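Local coordinates for putative Oleoyl-[acyl-carrier protein] thioesterase (Lactobacillus plantarum, PDB 2OWN) that probably hydrolyses the thioester of oleoyl-acyl carrier protein, releasing the free fatty acid, as an acyl-ACP thioesterase built from two hotdog domains, at residues B[229-241]-B[247-259]. Residues are numbered along the deposited sequence; the frame is centred on the assembly and turned at random.
Sequences EVADQVTTSHLIE and CCEVTIQWRTLPE
Strands 233-241 and 247-256 form the antiparallel hairpin of the C-terminal hotdog domain, and Val234 meets Trp254, Thr236 meets Ile252 and His238 meets Val250 as hydrogen-bonded pairs whose side chains lie on the face carrying helix 184-191. There the hydroxyl of Thr236 links two rings. Trp254 NE1 donates to Thr236 OG1 over 3.1 Å, almost straight at 169° and within the indole plane, while His238 NE2 lies 2.6 Å from the same OG1 in a second hydrogen bond. With chi1 at 68°, Thr236 OG1 stands between its own backbone N and carbonyl carbon and turns to both rings; its two bonds should help to hold the rotation of the imidazole and the indole. Ile252 CG2 rests over one face of the indole, offset toward the rim, and Phe196 packs edge-to-face with the same ring. Further along, His238 and Val250 both touch Leu188 of the helix.

The other face is more polar. Thr235 OG1 donates to Gln253 OE1 at 2.7 Å, using a lone pair of the amide oxygen in the carbonyl plane; the bend of the glutamine at chi2 (-61°) lays its amide alongside the threonine, with NE2 against Thr235 CG2. A water donates to both Gln253 OE1 and Gln233 OE1, tying the two glutamines together. A leucine in place of Gln253 would probably leave Thr235 OG1 without its acceptor and break this water bridge. A second water joins Ser237 OG, Thr251 OG1 and Val250 O, and Thr251 OG1 is also bonded to Ile153 N.

Near the connecting loop the pairing ends in a classic beta bulge: Ile240 O accepts from both Cys247 N, at 2.9 Å, and Cys248 N, at 3.1 Å.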
loop_
_atom_site.group_PDB
_atom_site.type_symbol
_atom_site.label_atom_id
_atom_site.label_comp_id
_atom_site.label_asym_id
_atom_site.label_seq_id
_atom_site.Cartn_x
_atom_site.Cartn_y
_atom_site.Cartn_z
ATOM N N GLU B 229 11.966 1.728 30.915
ATOM C CA GLU B 229 13.196 1.862 31.706
ATOM C C GLU B 229 14.412 2.105 30.785
ATOM O O GLU B 229 15.434 2.611 31.266
ATOM C CB GLU B 229 13.476 0.605 32.546
ATOM C CG GLU B 229 12.406 0.164 33.559
ATOM C CD GLU B 229 12.303 1.015 34.823
ATOM O OE1 GLU B 229 12.582 2.233 34.808
ATOM O OE2 GLU B 229 11.903 0.445 35.860
ATOM N N VAL B 230 14.309 1.750 29.487
ATOM C CA VAL B 230 15.402 1.903 28.508
ATOM C C VAL B 230 15.544 3.388 28.160
ATOM O O VAL B 230 14.534 4.048 27.859
ATOM C CB VAL B 230 15.202 1.026 27.230
ATOM C CG1 VAL B 230 16.369 1.177 26.266
ATOM C CG2 VAL B 230 15.045 -0.450 27.615
ATOM N N ALA B 231 16.793 3.882 28.203
ATOM C CA ALA B 231 17.149 5.291 27.928
ATOM C C ALA B 231 16.641 5.778 26.569
ATOM O O ALA B 231 16.780 5.054 25.588
ATOM C CB ALA B 231 18.673 5.525 28.031
ATOM N N ASP B 232 15.987 6.947 26.559
ATOM C CA ASP B 232 15.428 7.602 25.352
ATOM C C ASP B 232 14.300 6.827 24.646
ATOM O O ASP B 232 14.003 7.122 23.479
ATOM C CB ASP B 232 16.570 7.963 24.360
ATOM C CG ASP B 232 17.644 8.834 24.985
ATOM O OD1 ASP B 232 17.313 9.783 25.729
ATOM O OD2 ASP B 232 18.829 8.597 24.686
ATOM N N GLN B 233 13.625 5.911 25.366
ATOM C CA GLN B 233 12.564 5.075 24.807
ATOM C C GLN B 233 11.215 5.112 25.529
ATOM O O GLN B 233 11.101 5.618 26.648
ATOM C CB GLN B 233 13.045 3.612 24.698
ATOM C CG GLN B 233 14.225 3.415 23.729
ATOM C CD GLN B 233 14.590 1.958 23.437
ATOM O OE1 GLN B 233 13.908 1.014 23.850
ATOM N NE2 GLN B 233 15.665 1.781 22.687
ATOM N N VAL B 234 10.198 4.639 24.796
ATOM C CA VAL B 234 8.809 4.479 25.251
ATOM C C VAL B 234 8.289 3.147 24.685
ATOM O O VAL B 234 8.838 2.629 23.690
ATOM C CB VAL B 234 7.876 5.652 24.833
ATOM C CG1 VAL B 234 8.334 6.952 25.461
ATOM C CG2 VAL B 234 7.809 5.804 23.322
ATOM N N THR B 235 7.238 2.620 25.306
ATOM C CA THR B 235 6.612 1.349 24.907
ATOM C C THR B 235 5.142 1.568 24.595
ATOM O O THR B 235 4.489 2.339 25.299
ATOM C CB THR B 235 6.725 0.311 26.037
ATOM O OG1 THR B 235 8.083 0.239 26.482
ATOM C CG2 THR B 235 6.252 -1.090 25.583
ATOM N N THR B 236 4.643 0.944 23.519
ATOM C CA THR B 236 3.204 0.977 23.180
ATOM C C THR B 236 2.713 -0.488 23.179
ATOM O O THR B 236 3.356 -1.340 22.577
ATOM C CB THR B 236 2.835 1.738 21.894
ATOM O OG1 THR B 236 3.327 1.052 20.749
ATOM C CG2 THR B 236 3.370 3.185 21.946
ATOM N N SER B 237 1.624 -0.744 23.902
ATOM C CA SER B 237 0.970 -2.051 24.040
ATOM C C SER B 237 -0.307 -1.926 23.230
ATOM O O SER B 237 -1.107 -1.041 23.520
ATOM C CB SER B 237 0.668 -2.345 25.507
ATOM O OG SER B 237 -0.025 -3.569 25.669
ATOM N N HIS B 238 -0.501 -2.814 22.256
ATOM C CA HIS B 238 -1.648 -2.811 21.344
ATOM C C HIS B 238 -2.448 -4.108 21.365
ATOM O O HIS B 238 -1.893 -5.179 21.642
ATOM C CB HIS B 238 -1.177 -2.621 19.899
ATOM C CG HIS B 238 -0.358 -1.395 19.655
ATOM N ND1 HIS B 238 -0.848 -0.302 18.973
ATOM C CD2 HIS B 238 0.922 -1.097 19.980
ATOM C CE1 HIS B 238 0.094 0.623 18.901
ATOM N NE2 HIS B 238 1.174 0.167 19.506
ATOM N N LEU B 239 -3.742 -3.984 21.037
ATOM C CA LEU B 239 -4.696 -5.100 20.926
ATOM C C LEU B 239 -5.698 -4.821 19.795
ATOM O O LEU B 239 -6.290 -3.738 19.771
ATOM C CB LEU B 239 -5.463 -5.337 22.239
ATOM C CG LEU B 239 -6.578 -6.416 22.288
ATOM C CD1 LEU B 239 -6.062 -7.798 21.895
ATOM C CD2 LEU B 239 -7.232 -6.472 23.657
ATOM N N ILE B 240 -5.847 -5.775 18.870
ATOM C CA ILE B 240 -6.833 -5.729 17.784
ATOM C C ILE B 240 -7.831 -6.842 18.145
ATOM O O ILE B 240 -7.414 -7.991 18.370
ATOM C CB ILE B 240 -6.249 -5.984 16.380
ATOM C CG1 ILE B 240 -5.110 -5.013 16.037
ATOM C CG2 ILE B 240 -7.351 -5.891 15.301
ATOM C CD1 ILE B 240 -5.501 -3.542 15.971
ATOM N N GLU B 241 -9.117 -6.489 18.226
ATOM C CA GLU B 241 -10.211 -7.426 18.514
ATOM C C GLU B 241 -11.413 -7.215 17.576
ATOM O O GLU B 241 -11.561 -6.133 17.009
ATOM C CB GLU B 241 -10.648 -7.317 19.983
ATOM C CG GLU B 241 -11.158 -5.944 20.417
ATOM C CD GLU B 241 -11.563 -5.856 21.880
ATOM O OE1 GLU B 241 -11.420 -6.832 22.657
ATOM O OE2 GLU B 241 -12.050 -4.774 22.255
ATOM N N CYS B 247 -7.764 -10.834 18.245
ATOM C CA CYS B 247 -7.293 -11.116 16.877
ATOM C C CYS B 247 -5.770 -10.981 16.774
ATOM O O CYS B 247 -5.125 -11.843 16.171
ATOM C CB CYS B 247 -8.008 -10.235 15.849
ATOM S SG CYS B 247 -9.777 -10.630 15.742
ATOM N N CYS B 248 -5.220 -9.910 17.360
ATOM C CA CYS B 248 -3.783 -9.623 17.359
ATOM C C CYS B 248 -3.334 -8.818 18.591
ATOM O O CYS B 248 -4.017 -7.852 18.948
ATOM C CB CYS B 248 -3.455 -8.858 16.074
ATOM S SG CYS B 248 -1.760 -8.403 15.779
ATOM N N GLU B 249 -2.256 -9.260 19.257
ATOM C CA GLU B 249 -1.631 -8.566 20.423
ATOM C C GLU B 249 -0.225 -8.161 19.999
ATOM O O GLU B 249 0.531 -9.011 19.498
ATOM C CB GLU B 249 -1.611 -9.396 21.710
ATOM C CG GLU B 249 -2.923 -9.374 22.483
ATOM C CD GLU B 249 -2.816 -10.051 23.839
ATOM O OE1 GLU B 249 -2.405 -11.233 23.880
ATOM O OE2 GLU B 249 -3.195 -9.421 24.856
ATOM N N VAL B 250 0.108 -6.872 20.180
ATOM C CA VAL B 250 1.398 -6.294 19.773
ATOM C C VAL B 250 2.011 -5.327 20.797
ATOM O O VAL B 250 1.289 -4.538 21.424
ATOM C CB VAL B 250 1.254 -5.574 18.375
ATOM C CG1 VAL B 250 2.529 -4.788 17.936
ATOM C CG2 VAL B 250 0.842 -6.564 17.284
ATOM N N THR B 251 3.333 -5.431 20.970
ATOM C CA THR B 251 4.113 -4.533 21.831
ATOM C C THR B 251 5.225 -3.944 20.948
ATOM O O THR B 251 5.952 -4.700 20.304
ATOM C CB THR B 251 4.627 -5.210 23.091
ATOM O OG1 THR B 251 3.498 -5.589 23.887
ATOM C CG2 THR B 251 5.493 -4.242 23.903
ATOM N N ILE B 252 5.326 -2.610 20.923
ATOM C CA ILE B 252 6.326 -1.888 20.125
ATOM C C ILE B 252 7.205 -1.041 21.046
ATOM O O ILE B 252 6.681 -0.351 21.927
ATOM C CB ILE B 252 5.682 -0.975 19.038
ATOM C CG1 ILE B 252 4.733 -1.762 18.125
ATOM C CG2 ILE B 252 6.764 -0.273 18.179
ATOM C CD1 ILE B 252 4.002 -0.900 17.100
ATOM N N GLN B 253 8.522 -1.116 20.831
ATOM C CA GLN B 253 9.516 -0.324 21.547
ATOM C C GLN B 253 9.921 0.775 20.555
ATOM O O GLN B 253 10.229 0.476 19.382
ATOM C CB GLN B 253 10.708 -1.177 21.990
ATOM C CG GLN B 253 10.333 -2.425 22.839
ATOM C CD GLN B 253 9.618 -2.115 24.160
ATOM O OE1 GLN B 253 9.610 -0.982 24.638
ATOM N NE2 GLN B 253 9.042 -3.146 24.769
ATOM N N TRP B 254 9.894 2.030 21.023
ATOM C CA TRP B 254 10.216 3.218 20.226
ATOM C C TRP B 254 11.318 4.050 20.841
ATOM O O TRP B 254 11.427 4.060 22.055
ATOM C CB TRP B 254 9.007 4.149 20.163
ATOM C CG TRP B 254 7.759 3.596 19.623
ATOM C CD1 TRP B 254 6.843 2.869 20.307
ATOM C CD2 TRP B 254 7.224 3.792 18.307
ATOM N NE1 TRP B 254 5.781 2.572 19.498
ATOM C CE2 TRP B 254 5.985 3.102 18.260
ATOM C CE3 TRP B 254 7.680 4.460 17.149
ATOM C CZ2 TRP B 254 5.160 3.074 17.103
ATOM C CZ3 TRP B 254 6.875 4.430 15.980
ATOM C CH2 TRP B 254 5.617 3.735 15.972
ATOM N N ARG B 255 12.072 4.778 20.007
ATOM C CA ARG B 255 13.130 5.700 20.459
ATOM C C ARG B 255 12.538 7.104 20.309
ATOM O O ARG B 255 12.095 7.454 19.219
ATOM C CB ARG B 255 14.412 5.597 19.632
ATOM C CG ARG B 255 15.571 6.417 20.218
ATOM C CD ARG B 255 16.882 6.273 19.464
ATOM N NE ARG B 255 16.867 6.898 18.135
ATOM C CZ ARG B 255 16.540 6.328 16.962
ATOM N NH1 ARG B 255 16.139 5.043 16.856
ATOM N NH2 ARG B 255 16.605 7.077 15.849
ATOM N N THR B 256 12.558 7.893 21.384
ATOM C CA THR B 256 12.045 9.276 21.386
ATOM C C THR B 256 13.093 10.163 20.705
ATOM O O THR B 256 14.260 10.173 21.123
ATOM C CB THR B 256 11.726 9.761 22.800
ATOM O OG1 THR B 256 10.765 8.869 23.377
ATOM C CG2 THR B 256 11.162 11.200 22.815
ATOM N N LEU B 257 12.669 10.874 19.655
ATOM C CA LEU B 257 13.538 11.766 18.889
ATOM C C LEU B 257 13.652 13.126 19.606
ATOM O O LEU B 257 12.672 13.542 20.263
ATOM C CB LEU B 257 13.016 11.955 17.459
ATOM C CG LEU B 257 12.837 10.678 16.625
ATOM C CD1 LEU B 257 12.199 11.010 15.286
ATOM C CD2 LEU B 257 14.151 9.901 16.417
ATOM N N PRO B 258 14.834 13.812 19.515
ATOM C CA PRO B 258 14.990 15.143 20.146
ATOM C C PRO B 258 13.977 16.186 19.668
ATOM O O PRO B 258 13.466 16.921 20.492
ATOM C CB PRO B 258 16.416 15.567 19.757
ATOM C CG PRO B 258 17.101 14.350 19.429
ATOM C CD PRO B 258 16.100 13.409 18.867
ATOM N N GLU B 259 13.680 16.192 18.363
ATOM C CA GLU B 259 12.726 17.110 17.735
ATOM C C GLU B 259 11.735 16.363 16.838
ATOM O O GLU B 259 12.065 15.259 16.362
ATOM C CB GLU B 259 13.480 18.143 16.906
ATOM C CG GLU B 259 14.446 19.022 17.723
ATOM C CD GLU B 259 15.271 20.003 16.881
ATOM O OE1 GLU B 259 15.067 20.110 15.651
ATOM O OE2 GLU B 259 16.149 20.673 17.468
HETATM O O HOH W 1 11.753 0.485 25.424
HETATM O O HOH W 2 0.777 -5.596 24.080
#